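PDB 2PY6: methyltransferase FkbM from Methylobacillus flagellatus KT, which probably transfers a methyl group, most likely from S-adenosylmethionine, to an acceptor that has not been identified. Local coordinates for residues 203-208 with 394-399; 194-199 with 399-404; 345-350 with 366-371; 210-215 with 237-242. All coordinates share one frame; numbering follows the deposited sequence.

Contact 1. Residues 203-208 with 394-399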
loop_
_atom_site.group_PDB
_atom_site.type_symbol
_atom_site.label_atom_id
_atom_site.label_comp_id
_atom_site.label_asym_id
_atom_site.label_seq_id
_atom_site.Cartn_x
_atom_site.Cartn_y
_atom_site.Cartn_z
ATOM N N GLU A 203 -21.112 -17.227 13.689
ATOM C CA GLU A 203 -21.918 -16.146 14.267
ATOM C C GLU A 203 -22.045 -16.286 15.793
ATOM O O GLU A 203 -22.294 -15.284 16.472
ATOM C CB GLU A 203 -23.299 -16.036 13.609
ATOM C CG GLU A 203 -23.309 -15.496 12.172
ATOM C CD GLU A 203 -22.754 -14.067 12.045
ATOM O OE1 GLU A 203 -23.047 -13.192 12.893
ATOM O OE2 GLU A 203 -22.032 -13.813 11.072
ATOM N N TYR A 204 -21.885 -17.502 16.332
ATOM C CA TYR A 204 -21.889 -17.668 17.796
ATOM C C TYR A 204 -20.782 -16.849 18.488
ATOM O O TYR A 204 -21.073 -16.189 19.480
ATOM C CB TYR A 204 -21.852 -19.135 18.222
ATOM C CG TYR A 204 -23.192 -19.765 18.142
ATOM C CD1 TYR A 204 -24.147 -19.483 19.100
ATOM C CD2 TYR A 204 -23.520 -20.643 17.106
ATOM C CE1 TYR A 204 -25.422 -20.016 18.990
ATOM C CE2 TYR A 204 -24.783 -21.212 17.004
ATOM C CZ TYR A 204 -25.723 -20.904 17.955
ATOM O OH TYR A 204 -26.978 -21.454 17.876
ATOM N N TYR A 205 -19.555 -16.883 17.966
ATOM C CA TYR A 205 -18.456 -16.036 18.466
ATOM C C TYR A 205 -18.793 -14.572 18.324
ATOM O O TYR A 205 -18.502 -13.789 19.211
ATOM C CB TYR A 205 -17.140 -16.174 17.641
ATOM C CG TYR A 205 -16.390 -17.428 17.901
ATOM C CD1 TYR A 205 -15.930 -17.705 19.185
ATOM C CD2 TYR A 205 -16.085 -18.328 16.880
ATOM C CE1 TYR A 205 -15.206 -18.861 19.475
ATOM C CE2 TYR A 205 -15.349 -19.484 17.157
ATOM C CZ TYR A 205 -14.912 -19.747 18.475
ATOM O OH TYR A 205 -14.194 -20.898 18.822
ATOM N N HIS A 206 -19.361 -14.210 17.173
ATOM C CA HIS A 206 -19.639 -12.824 16.889
ATOM C C HIS A 206 -20.580 -12.149 17.876
ATOM O O HIS A 206 -20.432 -10.964 18.120
ATOM C CB HIS A 206 -20.097 -12.610 15.439
ATOM C CG HIS A 206 -19.158 -13.151 14.417
ATOM N ND1 HIS A 206 -17.789 -13.049 14.537
ATOM C CD2 HIS A 206 -19.385 -13.734 13.216
ATOM C CE1 HIS A 206 -17.215 -13.581 13.473
ATOM N NE2 HIS A 206 -18.164 -13.999 12.654
ATOM N N GLU A 207 -21.498 -12.907 18.475
ATOM C CA GLU A 207 -22.450 -12.360 19.433
ATOM C C GLU A 207 -21.791 -11.923 20.727
ATOM O O GLU A 207 -22.308 -11.064 21.425
ATOM C CB GLU A 207 -23.533 -13.414 19.806
ATOM C CG GLU A 207 -24.512 -13.778 18.736
ATOM C CD GLU A 207 -25.551 -12.716 18.371
ATOM O OE1 GLU A 207 -25.601 -11.578 18.898
ATOM O OE2 GLU A 207 -26.330 -13.043 17.483
ATOM N N VAL A 208 -20.663 -12.527 21.059
ATOM C CA VAL A 208 -19.992 -12.253 22.332
ATOM C C VAL A 208 -18.567 -11.653 22.250
ATOM O O VAL A 208 -18.062 -11.154 23.233
ATOM C CB VAL A 208 -19.903 -13.558 23.184
ATOM C CG1 VAL A 208 -21.296 -14.101 23.481
ATOM C CG2 VAL A 208 -19.021 -14.646 22.498
ATOM N N LEU A 394 -14.762 -15.378 31.666
ATOM C CA LEU A 394 -14.332 -15.841 30.367
ATOM C C LEU A 394 -14.717 -14.824 29.315
ATOM O O LEU A 394 -15.852 -14.401 29.270
ATOM C CB LEU A 394 -15.028 -17.164 30.049
ATOM C CG LEU A 394 -14.703 -17.898 28.748
ATOM C CD1 LEU A 394 -13.298 -18.529 28.828
ATOM C CD2 LEU A 394 -15.764 -18.995 28.535
ATOM N N ARG A 395 -13.771 -14.433 28.476
ATOM C CA ARG A 395 -14.067 -13.542 27.333
ATOM C C ARG A 395 -13.449 -14.144 26.074
ATOM O O ARG A 395 -12.454 -14.845 26.156
ATOM C CB ARG A 395 -13.498 -12.122 27.510
ATOM C CG ARG A 395 -14.100 -11.305 28.636
ATOM C CD ARG A 395 -15.566 -10.936 28.417
ATOM N NE ARG A 395 -16.113 -10.259 29.599
ATOM C CZ ARG A 395 -16.782 -10.823 30.605
ATOM N NH1 ARG A 395 -17.048 -12.115 30.656
ATOM N NH2 ARG A 395 -17.205 -10.066 31.590
ATOM N N HIS A 396 -14.037 -13.823 24.917
ATOM C CA HIS A 396 -13.522 -14.253 23.643
ATOM C C HIS A 396 -13.057 -13.004 22.911
ATOM O O HIS A 396 -13.852 -12.115 22.694
ATOM C CB HIS A 396 -14.573 -14.992 22.834
ATOM C CG HIS A 396 -14.040 -15.470 21.528
ATOM N ND1 HIS A 396 -13.247 -16.591 21.426
ATOM C CD2 HIS A 396 -14.080 -14.926 20.292
ATOM C CE1 HIS A 396 -12.862 -16.745 20.174
ATOM N NE2 HIS A 396 -13.347 -15.746 19.465
ATOM N N HIS A 397 -11.789 -12.957 22.494
ATOM C CA HIS A 397 -11.200 -11.720 21.960
ATOM C C HIS A 397 -10.772 -11.591 20.470
ATOM O O HIS A 397 -9.961 -10.712 20.155
ATOM C CB HIS A 397 -9.992 -11.340 22.791
ATOM C CG HIS A 397 -10.281 -11.053 24.217
ATOM N ND1 HIS A 397 -10.545 -9.783 24.678
ATOM C CD2 HIS A 397 -10.302 -11.864 25.306
ATOM C CE1 HIS A 397 -10.734 -9.823 25.992
ATOM N NE2 HIS A 397 -10.571 -11.070 26.400
ATOM N N THR A 398 -11.271 -12.435 19.579
ATOM C CA THR A 398 -11.047 -12.249 18.147
ATOM C C THR A 398 -12.366 -12.530 17.419
ATOM O O THR A 398 -13.285 -13.086 18.007
ATOM C CB THR A 398 -9.936 -13.199 17.539
ATOM O OG1 THR A 398 -10.340 -14.574 17.641
ATOM C CG2 THR A 398 -8.586 -13.007 18.198
ATOM N N PRO A 399 -12.474 -12.114 16.146
ATOM C CA PRO A 399 -13.607 -12.542 15.319
ATOM C C PRO A 399 -13.484 -14.008 14.857
ATOM O O PRO A 399 -14.343 -14.466 14.140
ATOM C CB PRO A 399 -13.531 -11.643 14.079
ATOM C CG PRO A 399 -12.396 -10.720 14.308
ATOM C CD PRO A 399 -11.577 -11.189 15.429
HETATM O O HOH W 1 -16.669 -12.798 25.237
#
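Tyr-205 of helix 203-208 stacks on His-396 at the end of strand 392-396. This is an edge strand of the seven-stranded sheet, whose order 3-2-1-4-5-7-6 and reversed strand 404-408 mark a class I, Rossmann-like methyltransferase. Along the second segment, the first link is the backbone N of His-396, which donates to a water at 2.8 Å, and that water donates in turn to Val-208 O at 2.9 Å. The His-396 imidazole comes next. With CG anti to the backbone N (chi1 -179°), it swings off the strand to the tyrosine, making an offset stack with ring centroids 4.2 Å apart and planes tilted by 22°. The overlap is tight and lies at one side of the phenol: Tyr-205 CD1 sits 3.2 Å above the middle of the imidazole plane. Both imidazole nitrogens are engaged as well, ND1 with Thr-404 OG1 and NE2 with Asp-400 O, which fixes the rotation of the ring. A leucine in place of His-396 would probably leave Thr-404 OG1 and Asp-400 O without these mates and cost Tyr-205 its flat stacking surface. Past the strand, the chain turns and brings Pro-399 to His-206, whose ND1 is hydrogen-bonded to Glu-209. The helix also reaches the second subunit, where Glu-203 forms a salt bridge with Arg-218 of that neighbouring chain. The proline ring flanks the histidine loosely, Pro-399 CB standing 4.2 Å from His-206 CE1, while Pro-399 O meets the same His-206 CE1 at 3.1 Å, at the imidazole edge and near its plane.

Contact 2. Residues 194-199 with 399-404. With EDO (1,2-ethanediol), chain C.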
loop_
_atom_site.group_PDB
_atom_site.type_symbol
_atom_site.label_atom_id
_atom_site.label_comp_id
_atom_site.label_asym_id
_atom_site.label_seq_id
_atom_site.Cartn_x
_atom_site.Cartn_y
_atom_site.Cartn_z
ATOM N N LEU A 194 -19.004 -23.022 22.856
ATOM C CA LEU A 194 -19.403 -24.412 22.751
ATOM C C LEU A 194 -20.414 -24.580 21.621
ATOM O O LEU A 194 -20.371 -25.573 20.914
ATOM C CB LEU A 194 -19.981 -24.898 24.065
ATOM C CG LEU A 194 -19.093 -24.786 25.309
ATOM C CD1 LEU A 194 -19.883 -25.279 26.517
ATOM C CD2 LEU A 194 -17.748 -25.535 25.209
ATOM N N ASN A 195 -21.311 -23.622 21.443
ATOM C CA ASN A 195 -22.245 -23.679 20.324
ATOM C C ASN A 195 -21.512 -23.563 18.990
ATOM O O ASN A 195 -21.859 -24.279 18.063
ATOM C CB ASN A 195 -23.364 -22.658 20.453
ATOM C CG ASN A 195 -24.337 -23.012 21.563
ATOM O OD1 ASN A 195 -24.337 -24.126 22.034
ATOM N ND2 ASN A 195 -25.118 -22.054 22.011
ATOM N N PHE A 196 -20.490 -22.707 18.881
ATOM C CA PHE A 196 -19.708 -22.685 17.635
ATOM C C PHE A 196 -19.150 -24.083 17.233
ATOM O O PHE A 196 -19.304 -24.528 16.093
ATOM C CB PHE A 196 -18.561 -21.702 17.727
ATOM C CG PHE A 196 -17.514 -21.920 16.662
ATOM C CD1 PHE A 196 -17.785 -21.621 15.354
ATOM C CD2 PHE A 196 -16.275 -22.472 16.988
ATOM C CE1 PHE A 196 -16.815 -21.825 14.384
ATOM C CE2 PHE A 196 -15.313 -22.686 16.028
ATOM C CZ PHE A 196 -15.575 -22.344 14.733
ATOM N N HIS A 197 -18.497 -24.747 18.182
ATOM C CA HIS A 197 -17.952 -26.083 17.986
ATOM C C HIS A 197 -19.044 -27.125 17.699
ATOM O O HIS A 197 -18.856 -27.988 16.869
ATOM C CB HIS A 197 -17.086 -26.530 19.186
ATOM C CG HIS A 197 -15.863 -25.683 19.411
ATOM N ND1 HIS A 197 -14.808 -25.640 18.525
ATOM C CD2 HIS A 197 -15.540 -24.837 20.421
ATOM C CE1 HIS A 197 -13.903 -24.780 18.964
ATOM N NE2 HIS A 197 -14.323 -24.282 20.115
ATOM N N LEU A 198 -20.192 -27.049 18.370
ATOM C CA LEU A 198 -21.255 -28.020 18.108
ATOM C C LEU A 198 -21.916 -27.841 16.727
ATOM O O LEU A 198 -22.290 -28.807 16.100
ATOM C CB LEU A 198 -22.331 -27.971 19.196
ATOM C CG LEU A 198 -21.936 -28.451 20.587
ATOM C CD1 LEU A 198 -22.993 -28.089 21.595
ATOM C CD2 LEU A 198 -21.672 -29.927 20.591
ATOM N N THR A 199 -22.043 -26.596 16.281
ATOM C CA THR A 199 -22.773 -26.264 15.064
ATOM C C THR A 199 -21.977 -25.861 13.845
ATOM O O THR A 199 -22.544 -25.868 12.751
ATOM C CB THR A 199 -23.680 -25.057 15.304
ATOM O OG1 THR A 199 -22.881 -23.915 15.579
ATOM C CG2 THR A 199 -24.637 -25.308 16.477
ATOM N N PRO A 399 -12.474 -12.114 16.146
ATOM C CA PRO A 399 -13.607 -12.542 15.319
ATOM C C PRO A 399 -13.484 -14.008 14.857
ATOM O O PRO A 399 -14.343 -14.466 14.140
ATOM C CB PRO A 399 -13.531 -11.643 14.079
ATOM C CG PRO A 399 -12.396 -10.720 14.308
ATOM C CD PRO A 399 -11.577 -11.189 15.429
ATOM N N ASP A 400 -12.435 -14.734 15.260
ATOM C CA ASP A 400 -12.243 -16.105 14.817
ATOM C C ASP A 400 -12.193 -16.995 16.059
ATOM O O ASP A 400 -12.684 -16.597 17.113
ATOM C CB ASP A 400 -10.985 -16.175 13.929
ATOM C CG ASP A 400 -11.033 -17.344 12.944
ATOM O OD1 ASP A 400 -11.544 -18.422 13.331
ATOM O OD2 ASP A 400 -10.554 -17.201 11.803
ATOM N N ARG A 401 -11.615 -18.187 15.968
ATOM C CA ARG A 401 -11.626 -19.125 17.107
ATOM C C ARG A 401 -10.494 -18.943 18.102
ATOM O O ARG A 401 -10.472 -19.555 19.165
ATOM C CB ARG A 401 -11.792 -20.584 16.619
ATOM C CG ARG A 401 -10.835 -21.086 15.590
ATOM C CD ARG A 401 -11.287 -22.408 15.007
ATOM N NE ARG A 401 -11.192 -23.508 15.956
ATOM C CZ ARG A 401 -11.497 -24.770 15.669
ATOM N NH1 ARG A 401 -11.917 -25.100 14.459
ATOM N NH2 ARG A 401 -11.360 -25.702 16.602
ATOM N N TRP A 402 -9.621 -17.990 17.827
ATOM C CA TRP A 402 -8.479 -17.726 18.683
ATOM C C TRP A 402 -8.830 -16.750 19.809
ATOM O O TRP A 402 -9.677 -15.883 19.665
ATOM C CB TRP A 402 -7.344 -17.085 17.870
ATOM C CG TRP A 402 -7.297 -17.515 16.425
ATOM C CD1 TRP A 402 -7.358 -16.700 15.316
ATOM C CD2 TRP A 402 -7.271 -18.863 15.929
ATOM N NE1 TRP A 402 -7.311 -17.458 14.173
ATOM C CE2 TRP A 402 -7.267 -18.787 14.518
ATOM C CE3 TRP A 402 -7.230 -20.121 16.542
ATOM C CZ2 TRP A 402 -7.225 -19.919 13.714
ATOM C CZ3 TRP A 402 -7.179 -21.248 15.738
ATOM C CH2 TRP A 402 -7.186 -21.139 14.342
ATOM N N ASP A 403 -8.120 -16.921 20.909
ATOM C CA ASP A 403 -8.117 -16.059 22.064
ATOM C C ASP A 403 -9.371 -15.979 22.908
ATOM O O ASP A 403 -9.783 -14.906 23.338
ATOM C CB ASP A 403 -7.544 -14.672 21.712
ATOM C CG ASP A 403 -6.091 -14.750 21.190
ATOM O OD1 ASP A 403 -5.191 -15.307 21.902
ATOM O OD2 ASP A 403 -5.867 -14.201 20.095
ATOM N N THR A 404 -9.930 -17.155 23.150
ATOM C CA THR A 404 -10.888 -17.346 24.192
ATOM C C THR A 404 -9.952 -17.394 25.409
ATOM O O THR A 404 -8.962 -18.093 25.385
ATOM C CB THR A 404 -11.644 -18.677 24.007
ATOM O OG1 THR A 404 -12.324 -18.647 22.752
ATOM C CG2 THR A 404 -12.634 -18.876 25.100
HETATM C C1 EDO C . -16.404 -27.707 14.907
HETATM O O1 EDO C . -17.383 -26.910 14.300
HETATM C C2 EDO C . -15.162 -26.883 15.233
HETATM O O2 EDO C . -14.707 -27.185 16.562
#
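Phe-196 and His-197, in the last turns of helix 184-199, receive Arg-401 from the hairpin loop that joins the antiparallel strands 392-396 and 404-408 at the sheet edge. The nonpolar part is Phe-196 CE2 set against the arginine. This atom stands 4.0 Å above one face of the guanidinium, toward its rim, ring and guanidinium planes being 82° apart, and the same Phe-196 CE2 is 4.1 Å from Arg-401 CB. The arginine chain bends at chi3 (-70°), which turns the guanidinium toward His-197, where NH2 lies near the ring plane, 3.6 Å from His-197 CE1. Polar partners lie around this packing: Arg-401 NH1 forms a salt bridge with Glu-144, NH2 bonds to Asp-161 O, and inside the loop Arg-401 N donates to Asp-400 OD1 at 2.6 Å. An alanine at Arg-401 would probably deprive Glu-144 of a counter-charge and Asp-161 O of this donor, and open a gap beside Phe-196. A bound ethanediol, probably from the crystallisation liquor, takes part too. Its O2 is modelled 2.5 Å from His-197 ND1, short enough that the exact distance is doubtful, and its O1 donates weakly to His-197 O. Within the helix, Phe-196 CD2 lies 3.8 Å above the centre of the His-197 ring.

Contact 3. Residues 345-350 with 366-371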
loop_
_atom_site.group_PDB
_atom_site.type_symbol
_atom_site.label_atom_id
_atom_site.label_comp_id
_atom_site.label_asym_id
_atom_site.label_seq_id
_atom_site.Cartn_x
_atom_site.Cartn_y
_atom_site.Cartn_z
ATOM N N GLY A 345 2.911 -25.197 24.232
ATOM C CA GLY A 345 2.975 -26.418 25.021
ATOM C C GLY A 345 1.803 -26.558 25.971
ATOM O O GLY A 345 0.856 -25.802 25.895
ATOM N N SER A 346 1.870 -27.548 26.849
ATOM C CA SER A 346 0.800 -27.842 27.771
ATOM C C SER A 346 0.635 -26.732 28.788
ATOM O O SER A 346 1.567 -26.431 29.534
ATOM C CB SER A 346 1.098 -29.153 28.505
ATOM O OG SER A 346 0.167 -29.354 29.554
ATOM N N GLU A 347 -0.528 -26.093 28.785
ATOM C CA GLU A 347 -0.823 -25.041 29.788
ATOM C C GLU A 347 -1.109 -25.641 31.138
ATOM O O GLU A 347 -0.949 -24.972 32.142
ATOM C CB GLU A 347 -1.912 -24.072 29.305
ATOM C CG GLU A 347 -1.344 -23.105 28.233
ATOM C CD GLU A 347 -2.261 -22.032 27.822
ATOM O OE1 GLU A 347 -3.419 -22.085 28.241
ATOM O OE2 GLU A 347 -1.824 -21.137 27.064
ATOM N N LEU A 348 -1.505 -26.904 31.174
ATOM C CA LEU A 348 -1.712 -27.591 32.439
ATOM C C LEU A 348 -0.350 -27.830 33.092
ATOM O O LEU A 348 -0.218 -27.559 34.266
ATOM C CB LEU A 348 -2.454 -28.911 32.248
ATOM C CG LEU A 348 -2.818 -29.663 33.542
ATOM C CD1 LEU A 348 -3.719 -28.842 34.431
ATOM C CD2 LEU A 348 -3.473 -31.045 33.243
ATOM N N SER A 349 0.659 -28.307 32.341
ATOM C CA SER A 349 2.004 -28.484 32.909
ATOM C C SER A 349 2.620 -27.156 33.374
ATOM O O SER A 349 3.314 -27.083 34.408
ATOM C CB SER A 349 2.958 -29.161 31.924
ATOM O OG SER A 349 2.672 -30.544 31.800
ATOM N N ALA A 350 2.372 -26.113 32.608
ATOM C CA ALA A 350 2.876 -24.811 32.941
ATOM C C ALA A 350 2.296 -24.261 34.218
ATOM O O ALA A 350 3.010 -23.655 34.976
ATOM C CB ALA A 350 2.662 -23.886 31.794
ATOM N N ALA A 366 -4.724 -14.617 33.617
ATOM C CA ALA A 366 -5.358 -14.536 32.288
ATOM C C ALA A 366 -4.781 -15.716 31.535
ATOM O O ALA A 366 -3.603 -15.684 31.125
ATOM C CB ALA A 366 -5.071 -13.249 31.612
ATOM N N ILE A 367 -5.595 -16.768 31.363
ATOM C CA ILE A 367 -5.106 -18.043 30.800
ATOM C C ILE A 367 -5.797 -18.336 29.473
ATOM O O ILE A 367 -7.028 -18.504 29.442
ATOM C CB ILE A 367 -5.330 -19.207 31.800
ATOM C CG1 ILE A 367 -4.836 -18.867 33.221
ATOM C CG2 ILE A 367 -4.619 -20.479 31.332
ATOM C CD1 ILE A 367 -3.313 -18.583 33.361
ATOM N N SER A 368 -5.039 -18.362 28.377
ATOM C CA SER A 368 -5.643 -18.573 27.060
ATOM C C SER A 368 -6.264 -19.966 27.089
ATOM O O SER A 368 -5.654 -20.910 27.597
ATOM C CB SER A 368 -4.629 -18.412 25.945
ATOM O OG SER A 368 -3.738 -19.465 25.983
ATOM N N ALA A 369 -7.499 -20.080 26.610
ATOM C CA ALA A 369 -8.293 -21.302 26.796
ATOM C C ALA A 369 -8.756 -21.996 25.547
ATOM O O ALA A 369 -9.617 -22.853 25.632
ATOM C CB ALA A 369 -9.512 -20.931 27.618
ATOM N N TYR A 370 -8.167 -21.664 24.408
ATOM C CA TYR A 370 -8.611 -22.167 23.115
ATOM C C TYR A 370 -7.710 -23.197 22.443
ATOM O O TYR A 370 -7.975 -23.535 21.298
ATOM C CB TYR A 370 -8.759 -20.978 22.159
ATOM C CG TYR A 370 -7.425 -20.378 21.729
ATOM C CD1 TYR A 370 -6.787 -19.434 22.505
ATOM C CD2 TYR A 370 -6.793 -20.801 20.549
ATOM C CE1 TYR A 370 -5.553 -18.884 22.106
ATOM C CE2 TYR A 370 -5.569 -20.288 20.164
ATOM C CZ TYR A 370 -4.955 -19.322 20.933
ATOM O OH TYR A 370 -3.738 -18.807 20.522
ATOM N N HIS A 371 -6.661 -23.685 23.113
ATOM C CA HIS A 371 -5.681 -24.594 22.464
ATOM C C HIS A 371 -6.142 -26.041 22.352
ATOM O O HIS A 371 -5.773 -26.739 21.403
ATOM C CB HIS A 371 -4.292 -24.514 23.153
ATOM C CG HIS A 371 -3.716 -23.126 23.166
ATOM N ND1 HIS A 371 -3.051 -22.586 22.087
ATOM C CD2 HIS A 371 -3.778 -22.142 24.095
ATOM C CE1 HIS A 371 -2.702 -21.343 22.365
ATOM N NE2 HIS A 371 -3.132 -21.048 23.577
#
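Glu-347, in the first turn of helix 347-352, points its carboxylate at Ser-368 and His-371, at the end of strand 364-368. The two segments belong to one beta-alpha-beta crossover: strand 338-341 leads through the helices to the parallel neighbour 364-368, as in the Rossmann-like fold. Glu-347 provides more than half of the buried surface. Its chain is extended beyond CG (chi2 -173°), which carries the acid group across to the strand end. There Glu-347 OE1 comes within 2.6 Å of Ser-368 O and lies 3.7 Å from Ile-367 CG2, while OE2 takes a hydrogen bond from Ile-343 N in the loop just before the helix.

Ser-368 meets the acid with both its carbonyl and its hydroxyl, the OG being 2.8 Å from Glu-347 OE2. That OG stands between the backbone N and the carbonyl carbon (chi1 70°), where it is also hydrogen-bonded to His-371 NE2 at 2.9 Å and to Asp-342 OD1. Several polar groups are thus gathered about one buried hydroxyl.

His-371 completes the cluster from the loop after the strand. Its ring crosses the carboxylate steeply, the planes being 69° apart, with Ser-368 OG in the ring plane at the edge. The helix start is itself capped by Ser-346, whose OG accepts from Ser-349 N at 3.0 Å. On the imidazole, His-371 CD2 and NE2 both stand 3.7 Å from Glu-347 OE2.

Contact 4. Residues 210-215 with 237-242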
loop_
_atom_site.group_PDB
_atom_site.type_symbol
_atom_site.label_atom_id
_atom_site.label_comp_id
_atom_site.label_asym_id
_atom_site.label_seq_id
_atom_site.Cartn_x
_atom_site.Cartn_y
_atom_site.Cartn_z
ATOM N N ARG A 210 -15.025 -9.697 21.816
ATOM C CA ARG A 210 -14.486 -8.402 22.166
ATOM C C ARG A 210 -13.284 -8.218 21.271
ATOM O O ARG A 210 -12.831 -9.191 20.654
ATOM C CB ARG A 210 -14.164 -8.378 23.655
ATOM C CG ARG A 210 -15.452 -8.677 24.469
ATOM C CD ARG A 210 -15.651 -7.903 25.730
ATOM N NE ARG A 210 -15.181 -6.532 25.577
ATOM C CZ ARG A 210 -14.201 -5.984 26.267
ATOM N NH1 ARG A 210 -13.666 -6.587 27.335
ATOM N NH2 ARG A 210 -13.806 -4.764 25.961
ATOM N N PRO A 211 -12.810 -6.971 21.099
ATOM C CA PRO A 211 -11.636 -6.788 20.256
ATOM C C PRO A 211 -10.360 -7.457 20.786
ATOM O O PRO A 211 -10.188 -7.664 22.014
ATOM C CB PRO A 211 -11.435 -5.262 20.261
ATOM C CG PRO A 211 -12.741 -4.698 20.643
ATOM C CD PRO A 211 -13.297 -5.691 21.622
ATOM N N TYR A 212 -9.492 -7.821 19.852
ATOM C CA TYR A 212 -8.153 -8.364 20.143
ATOM C C TYR A 212 -7.382 -7.428 21.071
ATOM O O TYR A 212 -6.753 -7.885 22.045
ATOM C CB TYR A 212 -7.420 -8.671 18.816
ATOM C CG TYR A 212 -6.019 -9.196 18.997
ATOM C CD1 TYR A 212 -5.793 -10.487 19.457
ATOM C CD2 TYR A 212 -4.924 -8.392 18.717
ATOM C CE1 TYR A 212 -4.483 -10.973 19.639
ATOM C CE2 TYR A 212 -3.615 -8.859 18.895
ATOM C CZ TYR A 212 -3.411 -10.153 19.353
ATOM O OH TYR A 212 -2.130 -10.616 19.509
ATOM N N SER A 213 -7.507 -6.128 20.831
ATOM C CA SER A 213 -6.865 -5.071 21.660
ATOM C C SER A 213 -7.222 -5.048 23.149
ATOM O O SER A 213 -6.558 -4.392 23.947
ATOM C CB SER A 213 -7.186 -3.687 21.093
ATOM O OG SER A 213 -8.567 -3.365 21.231
ATOM N N THR A 214 -8.271 -5.756 23.537
ATOM C CA THR A 214 -8.705 -5.803 24.914
ATOM C C THR A 214 -8.293 -7.082 25.630
ATOM O O THR A 214 -8.603 -7.256 26.807
ATOM C CB THR A 214 -10.268 -5.630 24.967
ATOM O OG1 THR A 214 -10.924 -6.758 24.378
ATOM C CG2 THR A 214 -10.662 -4.398 24.239
ATOM N N LEU A 215 -7.580 -7.971 24.927
ATOM C CA LEU A 215 -7.151 -9.226 25.523
ATOM C C LEU A 215 -6.249 -8.955 26.723
ATOM O O LEU A 215 -5.352 -8.163 26.605
ATOM C CB LEU A 215 -6.398 -10.055 24.463
ATOM C CG LEU A 215 -5.882 -11.467 24.754
ATOM C CD1 LEU A 215 -6.965 -12.484 25.077
ATOM C CD2 LEU A 215 -5.127 -11.893 23.522
ATOM N N ILE A 237 6.179 -11.598 20.836
ATOM C CA ILE A 237 6.747 -10.427 20.230
ATOM C C ILE A 237 6.600 -9.193 21.130
ATOM O O ILE A 237 6.865 -8.076 20.693
ATOM C CB ILE A 237 6.192 -10.245 18.769
ATOM C CG1 ILE A 237 4.707 -9.922 18.745
ATOM C CG2 ILE A 237 6.409 -11.531 17.988
ATOM C CD1 ILE A 237 4.199 -9.620 17.352
ATOM N N GLY A 238 6.191 -9.418 22.392
ATOM C CA GLY A 238 6.163 -8.354 23.397
ATOM C C GLY A 238 4.913 -7.535 23.556
ATOM O O GLY A 238 4.943 -6.547 24.279
ATOM N N GLU A 239 3.820 -7.952 22.928
ATOM C CA GLU A 239 2.565 -7.236 22.971
ATOM C C GLU A 239 1.999 -7.158 24.359
ATOM O O GLU A 239 1.432 -6.144 24.701
ATOM C CB GLU A 239 1.488 -7.900 22.097
ATOM C CG GLU A 239 1.678 -7.898 20.593
ATOM C CD GLU A 239 0.687 -8.867 19.929
ATOM O OE1 GLU A 239 0.825 -10.096 20.192
ATOM O OE2 GLU A 239 -0.194 -8.413 19.140
ATOM N N SER A 240 2.119 -8.207 25.173
ATOM C CA SER A 240 1.556 -8.120 26.532
ATOM C C SER A 240 2.334 -7.116 27.393
ATOM O O SER A 240 1.773 -6.540 28.299
ATOM C CB SER A 240 1.445 -9.474 27.235
ATOM O OG SER A 240 0.994 -10.477 26.354
ATOM N N LEU A 241 3.623 -6.937 27.124
ATOM C CA LEU A 241 4.422 -5.959 27.848
ATOM C C LEU A 241 3.933 -4.580 27.436
ATOM O O LEU A 241 3.743 -3.681 28.285
ATOM C CB LEU A 241 5.932 -6.125 27.567
ATOM C CG LEU A 241 6.834 -4.906 27.909
ATOM C CD1 LEU A 241 6.874 -4.580 29.397
ATOM C CD2 LEU A 241 8.239 -5.077 27.414
ATOM N N ALA A 242 3.721 -4.395 26.132
ATOM C CA ALA A 242 3.187 -3.129 25.641
ATOM C C ALA A 242 1.835 -2.828 26.236
ATOM O O ALA A 242 1.556 -1.679 26.561
ATOM C CB ALA A 242 3.103 -3.132 24.115
#
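The hydroxyl of Tyr-212 stands before both carboxylate oxygens of Glu-239. It donates to OE2, with Tyr-212 OH and Glu-239 OE2 3.0 Å apart, and Glu-239 OE1 is hardly farther from the same OH at 3.1 Å. OE2 is met on its syn side, the hydroxyl lying 26° out of the carboxylate plane. Seen from the tyrosine, the acid comes in at the ring edge: Glu-239 OE2 is near the ring plane and 3.5 Å from Tyr-212 CE2. The phenol stretches across because its CG is anti to the backbone N (chi1 178°), and Glu-239 answers with a chain extended beyond CG.

Glu-239 opens helix 239-248, directly after the glycine-containing loop that follows strand 229-233, the place where class I methyltransferases typically hold S-adenosylmethionine. A diethylene glycol molecule, probably from the crystallisation liquor, is hydrogen-bonded there to Ile-237 O and Glu-239 O. Gly-238 occupies the N-cap position with a positive phi of 90°, where a side chain would press against Ile-237 O.

On the other side, the short 3-10 turn 212-214 carries Tyr-212, and Arg-210 before it bonds to Glu-209 O of the second subunit. Pro-211 O holds the turn by accepting twice from Thr-214, from OG1 at 2.6 Å and from N at 3.1 Å.

Along the chain the contacts are nested: 194-199 with 399-404 closes the widest loop, contact 1 lies inside it, and within that contact 4 comes before contact 3. Contacts 1 and 2 are neighbours, centres about 7 Å apart, sharing Pro-399 and the hairpin of strands 392-396 and 404-408, on which the successive helices 184-199 and 203-208 pack. Contact 3 lies about 17 Å from contact 2, its centre to that centre, and is joined to it where Ala-369 N bonds to Thr-404 O. Contact 4 links to contact 1 through Arg-210 N and His-396 O. The hairpin thus ties the preceding helices to the methyltransferase sheet, while contacts 1 and 4 also reach the second subunit.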